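Local coordinates for protein endonuclease V (Homo sapiens, PDB 6OZE) that cleaves inosine-containing RNA as a metal-dependent endoribonuclease of the RNase H clan, at residues 167-170 against 171-175; 206-209 against 210-213; 99-102 against 103-107; 126-130 against 131-135. The protein carries 4 engineered substitutions. All coordinates share one frame; numbering follows the deposited sequence. Where two conformers were deposited one is given.

Contact 1. Residues 167-170 against 171-175; sequences LLQT and RGDSF. With NA (sodium ion), chain F.
D173 turns its carboxylate back onto the backbone of Q169 and T170, and its OD2 takes a hydrogen bond from each of their amides. The amide of Q169 approaches the anti lone pair, with Q169 N 2.8 Å from D173 OD2. That of T170 comes from above the carboxylate plane, 67° out of it, with T170 N to D173 OD2 at 3.0 Å. Two donors from such different directions should fix the rotation of the group, which its first torsion (chi1 -72°) sets beside its own backbone N. A water held by L167 O adds a weak bond to the same oxygen.

A backbone bond from D173 N to T170 O, 3.1 Å, closes the turn. It belongs to a type II turn, in which G172 takes up the positive phi (93°), a backbone shape suited to glycine.

Apolar contact lies on the inner side. CD2 of L168 sits at the edge of the F175 ring, 3.9 Å from F175 CD2, while CD1 of L168 meets CE2 of the ring. H161 meets the F175 ring as well.

The sodium ion is bound by the same loop. L168 O binds it at 2.3 Å, and Q169, bent at chi2, reaches it with OE1 at 2.8 Å. R166 O and three waters complete the observed shell.

Together these make a type II beta turn from T170 to D173, with the aspartate side chain accepting from the amides of Q169 and T170, linking helix 159-167 to edge strand 174-178 beside a peripheral sodium site.

Contact 2. Residues 206-209 against 210-213; sequences RMSL and EAAV
M207 lays its extended side chain against the first turn of the helix, filling the shallow hollow between the methyls of A211 and A212. Its CG lies anti to the backbone N (chi1 -162°), which brings the thioether to the helix from the preceding loop. The terminal CE rests 3.7 Å from A211 CB and also touches the carbonyl of that residue. Nearer the root, M207 CG is 4.3 Å from A212 CB, and SD passes over A212 CA. The thioether thus lies close to the helix backbone at A211 and A212.

A second fit joins L209 and V213, one helical turn apart, where L209 CD1 meets V213 CG2 at 4.0 Å. CG2 of V213 touches both the L209 carbonyl oxygen, a bump of the backbone, and this leucine methyl.

S208 is the N-cap. Its OG stands between the backbone N and the carbonyl carbon (chi1 70°), from where it accepts the amide of A211 with OG to N at 3.2 Å. The strongest polar partner of this hydroxyl is D24 OD2, outside the two segments. The S208 carbonyl starts the helical ladder, receiving A212 N at 2.9 Å, and L209 O then receives V213 N at 3.0 Å.

Around this capped start, M207 and A212 pack on V143 of strand 142-146, whereas L209 and V213 face strands 184-189 and 199-205. Helix 209-218, which follows strand 199-205 after a short loop, lies against the central sheet.

Contact 3. Residues 99-102 against 103-107; sequences LVQQ and LREKE
Q101 and E105 are brought together by different settings of the first torsion: CG of Q101 lies anti to the backbone N (chi1 -171°) with a bend at chi2, while CG of E105 stands beside its own backbone N. They meet as an i to i+4 pair on the last turns of helix 89-106. The amide gives an almost straight bond, Q101 NE2 to E105 OE2 at 3.0 Å with an angle of 173°. The acceptor lies in the amide plane, but the bond reaches the carboxylate from above its plane; the two planes stand 77° apart.

The other end of the same amide serves R104. Q101 OE1 lies at the edge of the guanidinium and takes a weak bond from R104 NE at 3.3 Å; a water then bridges OE1 to R104 NH2. Q101 is thus held from both ends, donor to the acid and acceptor to the base.

The backbone ladder continues, with R104 N to V100 O at 2.9 Å and K106 N to Q102 O at 2.8 Å. L99 and L103 face strands 54-63 and 69-78, placing this polar row on the side away from the sheet.

Q102 and K106 run side by side toward the edge strand, where Y71 OH bonds the lysine and R75 weakly meets Q102 OE1. Their nitrogens, Q102 NE2 and K106 NZ, lie 3.1 Å apart as two donors without a bond between them.

Contact 4. Residues 126-130 against 131-135; sequences RGFGV and ASHLG. Engineered in segment 131-135: S132 (natural residue Cys).
L134 N donates to V130 O at 2.8 Å, the shortest hydrogen bond between the two segments, and H133 N reaches G129 O at 2.9 Å. G129 is at the N-cap position of helix 130-138, and its carbonyl opens the helical ladder.

F128, just ahead of the cap, folds its ring back over the first turn. Its CG lies anti to the backbone N (chi1 -161°), which brings the far end of the ring over the helix backbone: CZ is 3.4 Å from H133 CA, and H133 N sits above one face, offset toward the rim. On the near side of the ring, CD1 touches the CB of S132 at 3.5 Å. S132 is an engineered replacement for cysteine; its OG bonds to G204 O.

The F128 and H133 rings meet obliquely, their planes 36° apart and their centroids 5.1 Å apart. F128 CE2 rises over the imidazole face, 3.5 Å from H133 CG. F90 meets the histidine ring edge-to-face.

A water lies in the imidazole plane, 2.8 Å from H133 ND1, and donates to F128 O. It ties the loop carbonyl to the histidine ring.

V130 and L134 pack on strand 115-118 and helix 89-106, A131 on strand 115-118, while F128 and H133 touch helix 3-17. Within this buried setting, the water gives both ND1 and the F128 carbonyl a polar partner, so the imidazole is held by a directional bond as well as by ring packing.

All four lie at helix ends: contacts 2 and 4 at a start, contact 3 at an end, contact 1 just after one. Contacts 1 and 2 are neighbours, with centres 17 Å apart, and they touch directly: S174 CB packs 4.2 Å from V213 CG1, joining the edge strand to helix 209-218. Contact 4 is nearest the middle of the chain, its centre 14 Å from that of contact 2 and 21 Å from that of contact 3. Contacts 1 and 3 occupy opposite sides of the chain's centre, 36 Å apart between centres. One sodium ion belongs to contact 1; the side chain of M207 in contact 2 is about 13 Å from a bound sodium ion.

Contact 1. Residues 167-170 against 171-175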
ATOM      1  N   LEU A 167      -6.862  17.149  16.409  1.00 26.45           N
ATOM      2  CA  LEU A 167      -8.149  17.638  15.943  1.00 31.36           C
ATOM      3  C   LEU A 167      -8.923  16.621  15.115  1.00 27.94           C
ATOM      4  O   LEU A 167     -10.107  16.854  14.839  1.00 30.55           O
ATOM      5  CB  LEU A 167      -7.963  18.957  15.194  1.00 31.02           C
ATOM      6  CG  LEU A 167      -7.647  20.088  16.177  1.00 34.88           C
ATOM      7  CD1 LEU A 167      -6.964  21.218  15.471  1.00 47.99           C
ATOM      8  CD2 LEU A 167      -8.922  20.560  16.857  1.00 37.09           C
ATOM      9  N   LEU A 168      -8.299  15.507  14.740  1.00 26.62           N
ATOM     10  CA  LEU A 168      -9.059  14.392  14.185  1.00 28.17           C
ATOM     11  C   LEU A 168      -9.984  13.846  15.262  1.00 29.44           C
ATOM     12  O   LEU A 168      -9.586  13.697  16.420  1.00 37.12           O
ATOM     13  CB  LEU A 168      -8.112  13.276  13.738  1.00 27.24           C
ATOM     14  CG  LEU A 168      -7.125  13.567  12.605  1.00 29.04           C
ATOM     15  CD1 LEU A 168      -6.131  12.422  12.433  1.00 25.37           C
ATOM     16  CD2 LEU A 168      -7.874  13.828  11.298  1.00 29.03           C
ATOM     17  N   GLN A 169     -11.225  13.534  14.884  1.00 29.65           N
ATOM     18  CA  GLN A 169     -12.234  13.151  15.866  1.00 31.54           C
ATOM     19  C   GLN A 169     -12.775  11.747  15.653  1.00 29.25           C
ATOM     20  O   GLN A 169     -12.932  10.996  16.624  1.00 39.39           O
ATOM     21  CB  GLN A 169     -13.401  14.155  15.861  1.00 38.52           C
ATOM     22  CG  GLN A 169     -13.021  15.548  16.319  1.00 43.59           C
ATOM     23  CD  GLN A 169     -12.769  15.614  17.809  1.00 65.30           C
ATOM     24  OE1 GLN A 169     -11.676  15.299  18.281  1.00 70.64           O
ATOM     25  NE2 GLN A 169     -13.784  16.022  18.562  1.00 70.33           N
ATOM     26  N   THR A 170     -13.110  11.382  14.420  1.00 27.78           N
ATOM     27  CA  THR A 170     -13.816  10.133  14.158  1.00 30.45           C
ATOM     28  C   THR A 170     -13.262   9.493  12.901  1.00 29.32           C
ATOM     29  O   THR A 170     -12.511  10.109  12.138  1.00 29.00           O
ATOM     30  CB  THR A 170     -15.321  10.350  13.929  1.00 30.25           C
ATOM     31  OG1 THR A 170     -15.512  11.122  12.734  1.00 34.50           O
ATOM     32  CG2 THR A 170     -15.968  11.059  15.104  1.00 35.19           C
ATOM     33  N   ARG A 171     -13.649   8.234  12.693  1.00 27.26           N
ATOM     34  CA  ARG A 171     -13.380   7.561  11.431  1.00 28.21           C
ATOM     35  C   ARG A 171     -13.741   8.476  10.271  1.00 27.76           C
ATOM     36  O   ARG A 171     -14.787   9.141  10.276  1.00 29.71           O
ATOM     37  CB  ARG A 171     -14.213   6.278  11.338  1.00 26.10           C
ATOM     38  CG  ARG A 171     -14.109   5.554  10.004  1.00 28.04           C
ATOM     39  CD  ARG A 171     -14.896   4.262  10.051  1.00 34.66           C
ATOM     40  NE  ARG A 171     -14.945   3.566   8.767  1.00 35.09           N
ATOM     41  CZ  ARG A 171     -15.823   2.606   8.493  1.00 35.42           C
ATOM     42  NH1 ARG A 171     -16.702   2.240   9.420  1.00 37.31           N
ATOM     43  NH2 ARG A 171     -15.832   1.999   7.309  1.00 33.00           N
ATOM     44  N   GLY A 172     -12.870   8.502   9.272  1.00 26.45           N
ATOM     45  CA  GLY A 172     -13.103   9.259   8.076  1.00 28.79           C
ATOM     46  C   GLY A 172     -12.529  10.654   8.102  1.00 26.60           C
ATOM     47  O   GLY A 172     -12.377  11.261   7.036  1.00 32.54           O
ATOM     48  N   ASP A 173     -12.187  11.170   9.283  1.00 28.36           N
ATOM     49  CA  ASP A 173     -11.575  12.490   9.369  1.00 25.71           C
ATOM     50  C   ASP A 173     -10.162  12.410   8.812  1.00 23.99           C
ATOM     51  O   ASP A 173      -9.443  11.433   9.041  1.00 23.40           O
ATOM     52  CB  ASP A 173     -11.497  12.971  10.819  1.00 25.47           C
ATOM     53  CG  ASP A 173     -12.845  13.349  11.394  1.00 32.70           C
ATOM     54  OD1 ASP A 173     -13.861  13.312  10.667  1.00 31.53           O
ATOM     55  OD2 ASP A 173     -12.883  13.689  12.590  1.00 32.54           O
ATOM     56  N   SER A 174      -9.756  13.451   8.091  1.00 25.61           N
ATOM     57  CA  SER A 174      -8.473  13.403   7.399  1.00 24.34           C
ATOM     58  C   SER A 174      -7.920  14.810   7.241  1.00 25.04           C
ATOM     59  O   SER A 174      -8.665  15.795   7.279  1.00 26.16           O
ATOM     60  CB  SER A 174      -8.607  12.739   6.021  1.00 29.40           C
ATOM     61  OG  SER A 174      -9.484  13.488   5.193  1.00 35.07           O
ATOM     62  N   PHE A 175      -6.594  14.901   7.087  1.00 21.40           N
ATOM     63  CA  PHE A 175      -5.962  16.179   6.786  1.00 23.52           C
ATOM     64  C   PHE A 175      -4.837  15.981   5.778  1.00 21.31           C
ATOM     65  O   PHE A 175      -4.252  14.897   5.710  1.00 22.88           O
ATOM     66  CB  PHE A 175      -5.453  16.926   8.039  1.00 23.17           C
ATOM     67  CG  PHE A 175      -4.365  16.221   8.829  1.00 25.39           C
ATOM     68  CD1 PHE A 175      -3.026  16.320   8.456  1.00 26.14           C
ATOM     69  CD2 PHE A 175      -4.668  15.541   9.999  1.00 22.87           C
ATOM     70  CE1 PHE A 175      -2.028  15.746   9.219  1.00 24.39           C
ATOM     71  CE2 PHE A 175      -3.668  14.943  10.762  1.00 24.01           C
ATOM     72  CZ  PHE A 175      -2.349  15.041  10.364  1.00 24.84           C
TER
HETATM   73 NA    NA F 305      -9.144  14.199  18.635  1.00 36.14          NA
HETATM   74  O   HOH W   1     -10.982  16.529  12.377  1.00 44.40           O
HETATM   75  O   HOH W   2      -8.719  14.825  20.993  1.00 57.56           O
HETATM   76  O   HOH W   3     -10.148  12.103  19.565  1.00 58.30           O
HETATM   77  O   HOH W   4      -7.309  12.956  18.079  1.00 37.94           O

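Contact 2. Residues 206-209 against 210-213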
ATOM      1  N   ARG A 206      -3.442   5.157 -10.716  1.00 23.75           N
ATOM      2  CA  ARG A 206      -4.801   5.087 -11.250  1.00 26.83           C
ATOM      3  C   ARG A 206      -5.879   5.345 -10.201  1.00 31.49           C
ATOM      4  O   ARG A 206      -6.962   4.762 -10.264  1.00 30.68           O
ATOM      5  CB  ARG A 206      -5.063   3.779 -12.003  1.00 29.17           C
ATOM      6  CG  ARG A 206      -4.408   3.724 -13.357  1.00 35.45           C
ATOM      7  CD  ARG A 206      -5.316   3.028 -14.343  1.00 53.85           C
ATOM      8  NE  ARG A 206      -5.058   1.599 -14.424  1.00 62.26           N
ATOM      9  CZ  ARG A 206      -6.007   0.680 -14.571  1.00 69.14           C
ATOM     10  NH1 ARG A 206      -7.280   1.045 -14.630  1.00 63.16           N
ATOM     11  NH2 ARG A 206      -5.685  -0.605 -14.647  1.00 67.71           N
ATOM     12  N   MET A 207      -5.594   6.209  -9.231  1.00 23.17           N
ATOM     13  CA  MET A 207      -6.641   6.687  -8.338  1.00 24.43           C
ATOM     14  C   MET A 207      -6.291   8.097  -7.891  1.00 29.00           C
ATOM     15  O   MET A 207      -5.120   8.459  -7.788  1.00 33.48           O
ATOM     16  CB  MET A 207      -6.799   5.755  -7.129  1.00 26.40           C
ATOM     17  CG  MET A 207      -8.140   5.917  -6.386  1.00 27.91           C
ATOM     18  SD  MET A 207      -8.602   4.338  -5.632  1.00 31.41           S
ATOM     19  CE  MET A 207     -10.295   4.659  -5.123  1.00 28.58           C
ATOM     20  N   SER A 208      -7.321   8.905  -7.659  1.00 26.28           N
ATOM     21  CA  SER A 208      -7.108  10.212  -7.061  1.00 28.51           C
ATOM     22  C   SER A 208      -6.917  10.050  -5.559  1.00 25.68           C
ATOM     23  O   SER A 208      -7.336   9.057  -4.954  1.00 26.15           O
ATOM     24  CB  SER A 208      -8.288  11.143  -7.339  1.00 30.00           C
ATOM     25  OG  SER A 208      -9.428  10.715  -6.605  1.00 32.91           O
ATOM     26  N   LEU A 209      -6.236  11.027  -4.961  1.00 27.83           N
ATOM     27  CA  LEU A 209      -5.986  10.955  -3.527  1.00 27.03           C
ATOM     28  C   LEU A 209      -7.289  11.006  -2.739  1.00 25.26           C
ATOM     29  O   LEU A 209      -7.469  10.244  -1.781  1.00 27.00           O
ATOM     30  CB  LEU A 209      -5.053  12.087  -3.110  1.00 28.46           C
ATOM     31  CG  LEU A 209      -4.745  12.178  -1.612  1.00 27.77           C
ATOM     32  CD1 LEU A 209      -4.113  10.874  -1.107  1.00 24.80           C
ATOM     33  CD2 LEU A 209      -3.828  13.356  -1.362  1.00 28.31           C
ATOM     34  N   GLU A 210      -8.218  11.871  -3.147  1.00 29.26           N
ATOM     35  CA  GLU A 210      -9.496  11.964  -2.448  1.00 31.58           C
ATOM     36  C   GLU A 210     -10.220  10.627  -2.451  1.00 32.10           C
ATOM     37  O   GLU A 210     -10.704  10.165  -1.411  1.00 31.11           O
ATOM     38  CB  GLU A 210     -10.366  13.052  -3.083  1.00 38.08           C
ATOM     39  CG  GLU A 210      -9.963  14.473  -2.720  1.00 75.97           C
ATOM     40  CD  GLU A 210     -10.716  15.521  -3.525  1.00101.87           C
ATOM     41  OE1 GLU A 210     -11.526  15.139  -4.395  1.00109.27           O
ATOM     42  OE2 GLU A 210     -10.493  16.727  -3.288  1.00110.49           O
ATOM     43  N   ALA A 211     -10.286   9.973  -3.614  1.00 25.85           N
ATOM     44  CA  ALA A 211     -10.968   8.684  -3.698  1.00 27.85           C
ATOM     45  C   ALA A 211     -10.231   7.605  -2.917  1.00 27.30           C
ATOM     46  O   ALA A 211     -10.859   6.745  -2.289  1.00 28.33           O
ATOM     47  CB  ALA A 211     -11.119   8.258  -5.156  1.00 32.09           C
ATOM     48  N   ALA A 212      -8.896   7.610  -2.973  1.00 21.15           N
ATOM     49  CA  ALA A 212      -8.115   6.635  -2.226  1.00 22.11           C
ATOM     50  C   ALA A 212      -8.388   6.732  -0.733  1.00 22.25           C
ATOM     51  O   ALA A 212      -8.500   5.709  -0.050  1.00 21.89           O
ATOM     52  CB  ALA A 212      -6.627   6.855  -2.504  1.00 23.81           C
ATOM     53  N   VAL A 213      -8.490   7.953  -0.209  1.00 24.02           N
ATOM     54  CA  VAL A 213      -8.738   8.122   1.219  1.00 24.23           C
ATOM     55  C   VAL A 213     -10.127   7.618   1.576  1.00 23.38           C
ATOM     56  O   VAL A 213     -10.320   6.955   2.602  1.00 25.61           O
ATOM     57  CB  VAL A 213      -8.507   9.588   1.622  1.00 26.16           C
ATOM     58  CG1 VAL A 213      -8.982   9.848   3.054  1.00 36.24           C
ATOM     59  CG2 VAL A 213      -7.048   9.917   1.479  1.00 28.93           C
TER

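Contact 3. Residues 99-102 against 103-107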
ATOM      1  N   LEU A  99       2.547 -12.961  -7.403  1.00 22.14           N
ATOM      2  CA  LEU A  99       1.289 -13.420  -6.821  1.00 24.17           C
ATOM      3  C   LEU A  99       0.094 -12.904  -7.612  1.00 21.27           C
ATOM      4  O   LEU A  99      -0.877 -13.639  -7.825  1.00 23.56           O
ATOM      5  CB  LEU A  99       1.173 -12.967  -5.361  1.00 23.10           C
ATOM      6  CG  LEU A  99       2.163 -13.621  -4.391  1.00 23.68           C
ATOM      7  CD1 LEU A  99       2.046 -12.947  -3.006  1.00 24.72           C
ATOM      8  CD2 LEU A  99       1.907 -15.105  -4.298  1.00 33.07           C
ATOM      9  N   VAL A 100       0.143 -11.641  -8.043  1.00 22.01           N
ATOM     10  CA  VAL A 100      -0.963 -11.089  -8.822  1.00 26.99           C
ATOM     11  C   VAL A 100      -1.098 -11.823 -10.148  1.00 26.21           C
ATOM     12  O   VAL A 100      -2.207 -12.170 -10.577  1.00 27.39           O
ATOM     13  CB  VAL A 100      -0.776  -9.571  -9.011  1.00 25.09           C
ATOM     14  CG1 VAL A 100      -1.855  -9.015  -9.939  1.00 30.52           C
ATOM     15  CG2 VAL A 100      -0.814  -8.871  -7.669  1.00 24.35           C
ATOM     16  N   GLN A 101       0.031 -12.104 -10.810  1.00 27.39           N
ATOM     17  CA  GLN A 101      -0.039 -12.808 -12.085  1.00 29.38           C
ATOM     18  C   GLN A 101      -0.555 -14.232 -11.916  1.00 27.92           C
ATOM     19  O   GLN A 101      -1.355 -14.706 -12.734  1.00 34.03           O
ATOM     20  CB  GLN A 101       1.313 -12.789 -12.798  1.00 34.36           C
ATOM     21  CG  GLN A 101       1.234 -13.318 -14.230  1.00 42.13           C
ATOM     22  CD  GLN A 101       0.313 -12.478 -15.107  1.00 38.72           C
ATOM     23  OE1 GLN A 101       0.150 -11.276 -14.888  1.00 47.75           O
ATOM     24  NE2 GLN A 101      -0.298 -13.114 -16.101  1.00 54.41           N
ATOM     25  N   GLN A 102      -0.121 -14.932 -10.863  1.00 27.56           N
ATOM     26  CA  GLN A 102      -0.678 -16.251 -10.584  1.00 30.39           C
ATOM     27  C   GLN A 102      -2.198 -16.192 -10.473  1.00 31.00           C
ATOM     28  O   GLN A 102      -2.912 -17.025 -11.047  1.00 35.13           O
ATOM     29  CB  GLN A 102      -0.081 -16.825  -9.298  1.00 37.78           C
ATOM     30  CG  GLN A 102      -0.804 -18.085  -8.833  1.00 55.11           C
ATOM     31  CD  GLN A 102      -0.468 -18.490  -7.411  1.00 65.82           C
ATOM     32  OE1 GLN A 102       0.101 -17.712  -6.648  1.00 62.93           O
ATOM     33  NE2 GLN A 102      -0.825 -19.718  -7.046  1.00 82.25           N
ATOM     34  N   LEU A 103      -2.708 -15.208  -9.738  1.00 28.36           N
ATOM     35  CA  LEU A 103      -4.155 -15.043  -9.632  1.00 29.70           C
ATOM     36  C   LEU A 103      -4.774 -14.769 -11.001  1.00 31.11           C
ATOM     37  O   LEU A 103      -5.784 -15.375 -11.368  1.00 34.17           O
ATOM     38  CB  LEU A 103      -4.465 -13.915  -8.650  1.00 25.80           C
ATOM     39  CG  LEU A 103      -5.959 -13.637  -8.457  1.00 26.71           C
ATOM     40  CD1 LEU A 103      -6.686 -14.905  -8.021  1.00 31.38           C
ATOM     41  CD2 LEU A 103      -6.156 -12.498  -7.456  1.00 26.99           C
ATOM     42  N   ARG A 104      -4.168 -13.858 -11.772  1.00 33.87           N
ATOM     43  CA  ARG A 104      -4.732 -13.461 -13.062  1.00 40.26           C
ATOM     44  C   ARG A 104      -4.893 -14.650 -14.000  1.00 45.88           C
ATOM     45  O   ARG A 104      -5.831 -14.685 -14.805  1.00 48.92           O
ATOM     46  CB  ARG A 104      -3.854 -12.382 -13.711  1.00 44.37           C
ATOM     47  CG  ARG A 104      -4.588 -11.487 -14.710  1.00 54.14           C
ATOM     48  CD  ARG A 104      -3.631 -10.630 -15.546  1.00 53.32           C
ATOM     49  NE  ARG A 104      -2.797  -9.731 -14.746  1.00 42.31           N
ATOM     50  CZ  ARG A 104      -3.091  -8.459 -14.483  1.00 45.67           C
ATOM     51  NH1 ARG A 104      -4.208  -7.918 -14.949  1.00 47.00           N
ATOM     52  NH2 ARG A 104      -2.265  -7.722 -13.751  1.00 49.49           N
ATOM     53  N   GLU A 105      -4.001 -15.637 -13.904  1.00 45.22           N
ATOM     54  CA  GLU A 105      -4.073 -16.818 -14.753  1.00 48.47           C
ATOM     55  C   GLU A 105      -4.885 -17.941 -14.121  1.00 49.76           C
ATOM     56  O   GLU A 105      -5.562 -18.693 -14.834  1.00 58.17           O
ATOM     57  CB  GLU A 105      -2.659 -17.305 -15.077  1.00 52.63           C
ATOM     58  CG  GLU A 105      -1.836 -16.294 -15.856  1.00 59.99           C
ATOM     59  CD  GLU A 105      -0.382 -16.699 -15.997  1.00 76.07           C
ATOM     60  OE1 GLU A 105       0.004 -17.756 -15.451  1.00 80.10           O
ATOM     61  OE2 GLU A 105       0.378 -15.955 -16.652  1.00 78.04           O
ATOM     62  N   LYS A 106      -4.831 -18.072 -12.796  1.00 47.81           N
ATOM     63  CA  LYS A 106      -5.522 -19.160 -12.112  1.00 48.03           C
ATOM     64  C   LYS A 106      -7.014 -18.872 -11.956  1.00 51.63           C
ATOM     65  O   LYS A 106      -7.854 -19.738 -12.224  1.00 47.48           O
ATOM     66  CB  LYS A 106      -4.865 -19.412 -10.752  1.00 55.00           C
ATOM     67  CG  LYS A 106      -5.604 -20.380  -9.841  1.00 64.09           C
ATOM     68  CD  LYS A 106      -4.828 -20.627  -8.549  1.00 62.70           C
ATOM     69  CE  LYS A 106      -4.513 -19.324  -7.829  1.00 58.54           C
ATOM     70  NZ  LYS A 106      -3.906 -19.531  -6.471  1.00 48.04           N
ATOM     71  N   GLU A 107      -7.364 -17.661 -11.530  1.00 41.71           N
ATOM     72  CA  GLU A 107      -8.754 -17.293 -11.256  1.00 47.55           C
ATOM     73  C   GLU A 107      -8.988 -15.837 -11.635  1.00 40.91           C
ATOM     74  O   GLU A 107      -9.154 -14.964 -10.769  1.00 35.86           O
ATOM     75  CB  GLU A 107      -9.113 -17.557  -9.795  1.00 51.69           C
ATOM     76  CG  GLU A 107     -10.605 -17.580  -9.576  1.00 69.34           C
ATOM     77  CD  GLU A 107     -11.325 -18.272 -10.717  1.00 79.45           C
ATOM     78  OE1 GLU A 107     -11.120 -19.491 -10.893  1.00 83.51           O
ATOM     79  OE2 GLU A 107     -12.073 -17.590 -11.450  1.00 79.04           O
TER
HETATM   80  O   HOH W   5       0.456  -8.683 -13.543  1.00 48.87           O

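Contact 4. Residues 126-130 against 131-135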
ATOM      1  N   ARG A 126      11.411   9.463  -3.556  1.00 48.28           N
ATOM      2  CA  ARG A 126      11.517   9.821  -4.964  1.00 49.55           C
ATOM      3  C   ARG A 126      10.153   9.946  -5.632  1.00 53.72           C
ATOM      4  O   ARG A 126      10.063   9.903  -6.862  1.00 50.00           O
ATOM      5  CB  ARG A 126      12.397   8.800  -5.691  1.00 58.38           C
ATOM      6  CG  ARG A 126      13.104   9.321  -6.935  1.00 72.26           C
ATOM      7  CD  ARG A 126      14.291   8.439  -7.306  1.00 76.68           C
ATOM      8  NE  ARG A 126      15.477   8.768  -6.521  1.00 79.15           N
ATOM      9  CZ  ARG A 126      15.821   8.178  -5.380  1.00 66.33           C
ATOM     10  NH1 ARG A 126      15.075   7.206  -4.873  1.00 49.75           N
ATOM     11  NH2 ARG A 126      16.922   8.563  -4.745  1.00 74.28           N
ATOM     12  N   GLY A 127       9.088  10.120  -4.847  1.00 39.22           N
ATOM     13  CA  GLY A 127       7.756  10.115  -5.417  1.00 44.61           C
ATOM     14  C   GLY A 127       7.359   8.802  -6.052  1.00 32.93           C
ATOM     15  O   GLY A 127       6.462   8.780  -6.901  1.00 37.29           O
ATOM     16  N   PHE A 128       7.985   7.692  -5.646  1.00 31.22           N
ATOM     17  CA  PHE A 128       7.732   6.412  -6.315  1.00 29.34           C
ATOM     18  C   PHE A 128       7.970   5.234  -5.364  1.00 31.45           C
ATOM     19  O   PHE A 128       8.924   4.451  -5.487  1.00 34.17           O
ATOM     20  CB  PHE A 128       8.564   6.278  -7.593  1.00 32.38           C
ATOM     21  CG  PHE A 128       8.035   5.242  -8.538  1.00 29.31           C
ATOM     22  CD1 PHE A 128       6.796   5.417  -9.141  1.00 30.59           C
ATOM     23  CD2 PHE A 128       8.762   4.098  -8.819  1.00 30.50           C
ATOM     24  CE1 PHE A 128       6.284   4.461 -10.003  1.00 30.45           C
ATOM     25  CE2 PHE A 128       8.250   3.143  -9.680  1.00 28.75           C
ATOM     26  CZ  PHE A 128       7.022   3.332 -10.281  1.00 28.69           C
ATOM     27  N   GLY A 129       7.061   5.056  -4.410  1.00 29.63           N
ATOM     28  CA  GLY A 129       7.160   3.974  -3.458  1.00 28.42           C
ATOM     29  C   GLY A 129       6.539   2.681  -3.969  1.00 24.06           C
ATOM     30  O   GLY A 129       6.060   2.584  -5.099  1.00 27.83           O
ATOM     31  N   VAL A 130       6.522   1.687  -3.078  1.00 22.97           N
ATOM     32  CA  VAL A 130       6.081   0.336  -3.428  1.00 23.67           C
ATOM     33  C   VAL A 130       4.697   0.337  -4.065  1.00 22.49           C
ATOM     34  O   VAL A 130       4.433  -0.407  -5.016  1.00 24.34           O
ATOM     35  CB  VAL A 130       6.169  -0.598  -2.204  1.00 29.07           C
ATOM     36  CG1 VAL A 130       5.337  -0.039  -1.046  1.00 33.93           C
ATOM     37  CG2 VAL A 130       5.732  -2.018  -2.560  1.00 29.86           C
ATOM     38  N   ALA A 131       3.775   1.147  -3.539  1.00 23.01           N
ATOM     39  CA  ALA A 131       2.418   1.119  -4.074  1.00 19.88           C
ATOM     40  C   ALA A 131       2.375   1.635  -5.512  1.00 20.79           C
ATOM     41  O   ALA A 131       1.600   1.131  -6.334  1.00 24.27           O
ATOM     42  CB  ALA A 131       1.478   1.928  -3.170  1.00 20.33           C
ATOM     43  N   SER A 132       3.183   2.645  -5.830  1.00 22.90           N
ATOM     44  CA  SER A 132       3.229   3.161  -7.194  0.90 21.07           C
ATOM     45  C   SER A 132       3.960   2.197  -8.112  1.00 22.94           C
ATOM     46  O   SER A 132       3.564   2.000  -9.269  1.00 23.60           O
ATOM     47  CB  SER A 132       3.965   4.494  -7.215  0.90 25.20           C
ATOM     48  OG  SER A 132       3.167   5.478  -6.581  0.90 28.83           O
ATOM     49  N   HIS A 133       5.047   1.616  -7.609  1.00 22.79           N
ATOM     50  CA  HIS A 133       5.861   0.701  -8.393  1.00 21.18           C
ATOM     51  C   HIS A 133       5.060  -0.551  -8.731  1.00 22.91           C
ATOM     52  O   HIS A 133       5.046  -1.000  -9.887  1.00 23.26           O
ATOM     53  CB  HIS A 133       7.097   0.371  -7.554  1.00 22.75           C
ATOM     54  CG  HIS A 133       8.283  -0.127  -8.330  1.00 21.53           C
ATOM     55  ND1 HIS A 133       9.563   0.281  -8.031  1.00 24.59           N
ATOM     56  CD2 HIS A 133       8.391  -0.990  -9.366  1.00 25.02           C
ATOM     57  CE1 HIS A 133      10.418  -0.320  -8.844  1.00 25.81           C
ATOM     58  NE2 HIS A 133       9.729  -1.083  -9.674  1.00 25.29           N
ATOM     59  N   LEU A 134       4.357  -1.110  -7.738  1.00 18.27           N
ATOM     60  CA  LEU A 134       3.494  -2.255  -8.001  1.00 19.88           C
ATOM     61  C   LEU A 134       2.325  -1.862  -8.898  1.00 20.74           C
ATOM     62  O   LEU A 134       1.941  -2.623  -9.796  1.00 22.50           O
ATOM     63  CB  LEU A 134       2.997  -2.840  -6.674  1.00 19.89           C
ATOM     64  CG  LEU A 134       2.105  -4.075  -6.772  1.00 19.90           C
ATOM     65  CD1 LEU A 134       2.881  -5.281  -7.340  1.00 20.96           C
ATOM     66  CD2 LEU A 134       1.546  -4.398  -5.399  1.00 21.41           C
ATOM     67  N   GLY A 135       1.739  -0.677  -8.673  1.00 20.52           N
ATOM     68  CA  GLY A 135       0.608  -0.260  -9.490  1.00 24.82           C
ATOM     69  C   GLY A 135       0.947  -0.125 -10.964  1.00 22.23           C
ATOM     70  O   GLY A 135       0.199  -0.579 -11.834  1.00 24.75           O
TER
HETATM   71  O   HOH W   6      10.340   2.323  -6.227  1.00 28.89           O